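Local coordinates for protein 2-hydroxyhepta-2,4-diene-1,7-dioate isomerase (Mycobacterium marinum, PDB 3QDF) that probably acts as an isomerase or acetylpyruvate hydrolase of the fumarylacetoacetate hydrolase family and binds zinc at two sites, at residues Lys66-Gly71 with Pro92-Lys97. Numbering follows the deposited sequence.
Sequences KVVCVG and PVIFLK
Cys69 O is held from the strand opposite by Phe95 N at 3.0 Å and by an additional CA-H...O contact from Ile94. At the same residue Cys69 N reaches back to Phe95 O, closing the two-bond ring of a hydrogen-bonded antiparallel pair. The ladder runs on to Gly71, whose N-H points almost straight at Val93 O, 2.8 Å away. At its other end, Lys97 N gives a firm bond to Val67 O, but the return bond from Val67 N to Lys97 O is weak at 3.4 Å; a water is modelled near this pair, so close to Lys97 O that its contact there is doubtful.

On the face carrying Val67, Cys69, Phe95 and Lys97, the Phe95 ring folds back over its cross-strand partner. With chi1 at 59°, its CG sits between the backbone N and the carbonyl carbon, and that turn sets the ring over Cys69. Cys69 CB lies above the ring in a CH-pi contact, 3.5 Å from the centroid, while SG meets the ring obliquely and touches Lys97 CD at 3.6 Å. The ring edge faces Gly71 N, and Trp165 meets the ring nearly at right angles. The Lys97 chain bends at its last two torsions and carries NZ away to a salt bridge with the zinc ligand Asp152 and to the carbonyls of Lys169 and Phe174.

On the face of Val68, Val70, Ile94 and Leu96 the side chains that meet are apolar: Val68 CG2 lies alongside Leu96 CD2 at 3.8 Å, and helix 213-223 packs on Val68, Val70 and Ile94. Strand 231-233 pairs in parallel with the far edge of 67-70. The antiparallel pair thus places Phe95 beside a bound zinc ion, and Lys97 in the second shell, consistent with a part in orienting Asp152.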
ATOM      1  N   LYS A  66      -2.561 -11.993  -1.473  1.00 17.34           N
ATOM      2  CA  LYS A  66      -3.785 -11.462  -0.897  1.00 16.09           C
ATOM      3  C   LYS A  66      -3.477 -10.162  -0.212  1.00 15.49           C
ATOM      4  O   LYS A  66      -2.344  -9.900   0.159  1.00 15.33           O
ATOM      5  CB  LYS A  66      -4.440 -12.443   0.089  1.00 16.10           C
ATOM      6  CG  LYS A  66      -3.523 -12.857   1.290  1.00 14.80           C
ATOM      7  CD  LYS A  66      -4.330 -13.807   2.202  1.00 16.04           C
ATOM      8  CE  LYS A  66      -3.495 -14.431   3.320  1.00 11.24           C
ATOM      9  NZ  LYS A  66      -2.440 -15.353   2.749  1.00 11.88           N
ATOM     10  N   VAL A  67      -4.520  -9.364  -0.038  1.00 15.55           N
ATOM     11  CA  VAL A  67      -4.430  -8.107   0.660  1.00 14.94           C
ATOM     12  C   VAL A  67      -5.359  -8.201   1.853  1.00 15.37           C
ATOM     13  O   VAL A  67      -6.573  -8.258   1.680  1.00 15.93           O
ATOM     14  CB  VAL A  67      -4.868  -6.938  -0.277  1.00 15.16           C
ATOM     15  CG1 VAL A  67      -4.763  -5.588   0.452  1.00 12.98           C
ATOM     16  CG2 VAL A  67      -4.027  -6.946  -1.566  1.00 14.96           C
ATOM     17  N   VAL A  68      -4.807  -8.235   3.065  1.00 16.08           N
ATOM     18  CA  VAL A  68      -5.651  -8.355   4.269  1.00 15.59           C
ATOM     19  C   VAL A  68      -5.718  -6.950   4.835  1.00 16.89           C
ATOM     20  O   VAL A  68      -4.714  -6.227   4.826  1.00 16.73           O
ATOM     21  CB  VAL A  68      -5.087  -9.346   5.311  1.00 15.35           C
ATOM     22  CG1 VAL A  68      -6.159  -9.715   6.345  1.00 15.28           C
ATOM     23  CG2 VAL A  68      -4.587 -10.623   4.640  1.00 14.45           C
ATOM     24  N   CYS A  69      -6.896  -6.538   5.290  1.00 18.22           N
ATOM     25  CA  CYS A  69      -7.113  -5.161   5.676  1.00 18.32           C
ATOM     26  C   CYS A  69      -7.814  -5.037   7.013  1.00 19.92           C
ATOM     27  O   CYS A  69      -8.630  -5.883   7.399  1.00 20.25           O
ATOM     28  CB  CYS A  69      -7.980  -4.449   4.651  1.00 18.75           C
ATOM     29  SG  CYS A  69      -7.439  -4.582   2.971  1.00 18.95           S
ATOM     30  N   VAL A  70      -7.552  -3.923   7.684  1.00 20.39           N
ATOM     31  CA  VAL A  70      -8.125  -3.669   8.983  1.00 21.50           C
ATOM     32  C   VAL A  70      -9.168  -2.549   8.836  1.00 23.54           C
ATOM     33  O   VAL A  70      -8.918  -1.548   8.163  1.00 23.30           O
ATOM     34  CB  VAL A  70      -7.007  -3.323  10.007  1.00 21.54           C
ATOM     35  CG1 VAL A  70      -7.593  -2.995  11.377  1.00 22.51           C
ATOM     36  CG2 VAL A  70      -6.006  -4.498  10.120  1.00 19.19           C
ATOM     37  N   GLY A  71     -10.344  -2.745   9.435  1.00 25.02           N
ATOM     38  CA  GLY A  71     -11.371  -1.701   9.508  1.00 27.99           C
ATOM     39  C   GLY A  71     -11.001  -0.518  10.388  1.00 29.86           C
ATOM     40  O   GLY A  71      -9.866  -0.021  10.340  1.00 31.86           O
ATOM     41  N   PRO A  92      -9.750  -6.280  16.415  1.00 29.25           N
ATOM     42  CA  PRO A  92      -9.672  -5.852  15.011  1.00 27.28           C
ATOM     43  C   PRO A  92     -10.752  -6.508  14.129  1.00 25.60           C
ATOM     44  O   PRO A  92     -11.108  -7.672  14.323  1.00 24.67           O
ATOM     45  CB  PRO A  92      -8.271  -6.296  14.567  1.00 26.44           C
ATOM     46  CG  PRO A  92      -7.512  -6.519  15.833  1.00 27.45           C
ATOM     47  CD  PRO A  92      -8.504  -6.930  16.865  1.00 29.52           C
ATOM     48  N   VAL A  93     -11.281  -5.727  13.198  1.00 24.42           N
ATOM     49  CA  VAL A  93     -12.203  -6.236  12.197  1.00 23.07           C
ATOM     50  C   VAL A  93     -11.408  -6.305  10.905  1.00 21.72           C
ATOM     51  O   VAL A  93     -10.873  -5.295  10.440  1.00 21.27           O
ATOM     52  CB  VAL A  93     -13.433  -5.328  12.042  1.00 24.24           C
ATOM     53  CG1 VAL A  93     -14.287  -5.776  10.851  1.00 23.70           C
ATOM     54  CG2 VAL A  93     -14.273  -5.367  13.320  1.00 23.90           C
ATOM     55  N   ILE A  94     -11.288  -7.502  10.356  1.00 20.28           N
ATOM     56  CA  ILE A  94     -10.486  -7.691   9.157  1.00 19.61           C
ATOM     57  C   ILE A  94     -11.358  -8.042   7.960  1.00 18.92           C
ATOM     58  O   ILE A  94     -12.473  -8.514   8.124  1.00 19.69           O
ATOM     59  CB  ILE A  94      -9.359  -8.731   9.363  1.00 19.58           C
ATOM     60  CG1 ILE A  94      -9.917 -10.139   9.564  1.00 19.58           C
ATOM     61  CG2 ILE A  94      -8.435  -8.310  10.566  1.00 19.10           C
ATOM     62  CD1 ILE A  94      -8.881 -11.221   9.282  1.00 21.67           C
ATOM     63  N   PHE A  95     -10.838  -7.779   6.762  1.00 18.62           N
ATOM     64  CA  PHE A  95     -11.498  -8.122   5.506  1.00 18.15           C
ATOM     65  C   PHE A  95     -10.428  -8.296   4.448  1.00 17.53           C
ATOM     66  O   PHE A  95      -9.268  -8.049   4.715  1.00 17.80           O
ATOM     67  CB  PHE A  95     -12.535  -7.075   5.091  1.00 18.79           C
ATOM     68  CG  PHE A  95     -11.977  -5.676   4.906  1.00 19.57           C
ATOM     69  CD1 PHE A  95     -11.873  -4.810   5.986  1.00 20.06           C
ATOM     70  CD2 PHE A  95     -11.584  -5.226   3.639  1.00 20.31           C
ATOM     71  CE1 PHE A  95     -11.369  -3.497   5.822  1.00 21.45           C
ATOM     72  CE2 PHE A  95     -11.084  -3.914   3.444  1.00 19.74           C
ATOM     73  CZ  PHE A  95     -10.978  -3.047   4.539  1.00 20.08           C
ATOM     74  N   LEU A  96     -10.825  -8.739   3.260  1.00 16.90           N
ATOM     75  CA  LEU A  96      -9.889  -8.987   2.178  1.00 16.22           C
ATOM     76  C   LEU A  96     -10.219  -8.135   0.962  1.00 16.37           C
ATOM     77  O   LEU A  96     -11.390  -7.862   0.669  1.00 15.93           O
ATOM     78  CB  LEU A  96      -9.905 -10.478   1.784  1.00 15.39           C
ATOM     79  CG  LEU A  96      -9.388 -11.485   2.821  1.00 14.86           C
ATOM     80  CD1 LEU A  96      -9.787 -12.891   2.456  1.00 15.24           C
ATOM     81  CD2 LEU A  96      -7.844 -11.393   2.892  1.00 13.94           C
ATOM     82  N   LYS A  97      -9.161  -7.719   0.275  1.00 15.75           N
ATOM     83  CA  LYS A  97      -9.253  -7.215  -1.070  1.00 15.67           C
ATOM     84  C   LYS A  97      -8.535  -8.217  -1.969  1.00 16.13           C
ATOM     85  O   LYS A  97      -7.490  -8.751  -1.568  1.00 17.04           O
ATOM     86  CB  LYS A  97      -8.620  -5.828  -1.171  1.00 15.90           C
ATOM     87  CG  LYS A  97      -9.454  -4.724  -0.466  1.00 14.89           C
ATOM     88  CD  LYS A  97      -8.609  -3.448  -0.241  1.00 17.08           C
ATOM     89  CE  LYS A  97      -8.607  -2.510  -1.495  1.00 16.69           C
ATOM     90  NZ  LYS A  97      -9.806  -1.560  -1.535  1.00 14.16           N
TER
HETATM   91  O   HOH W   1      -7.196 -11.159  -1.155  1.00 36.95           O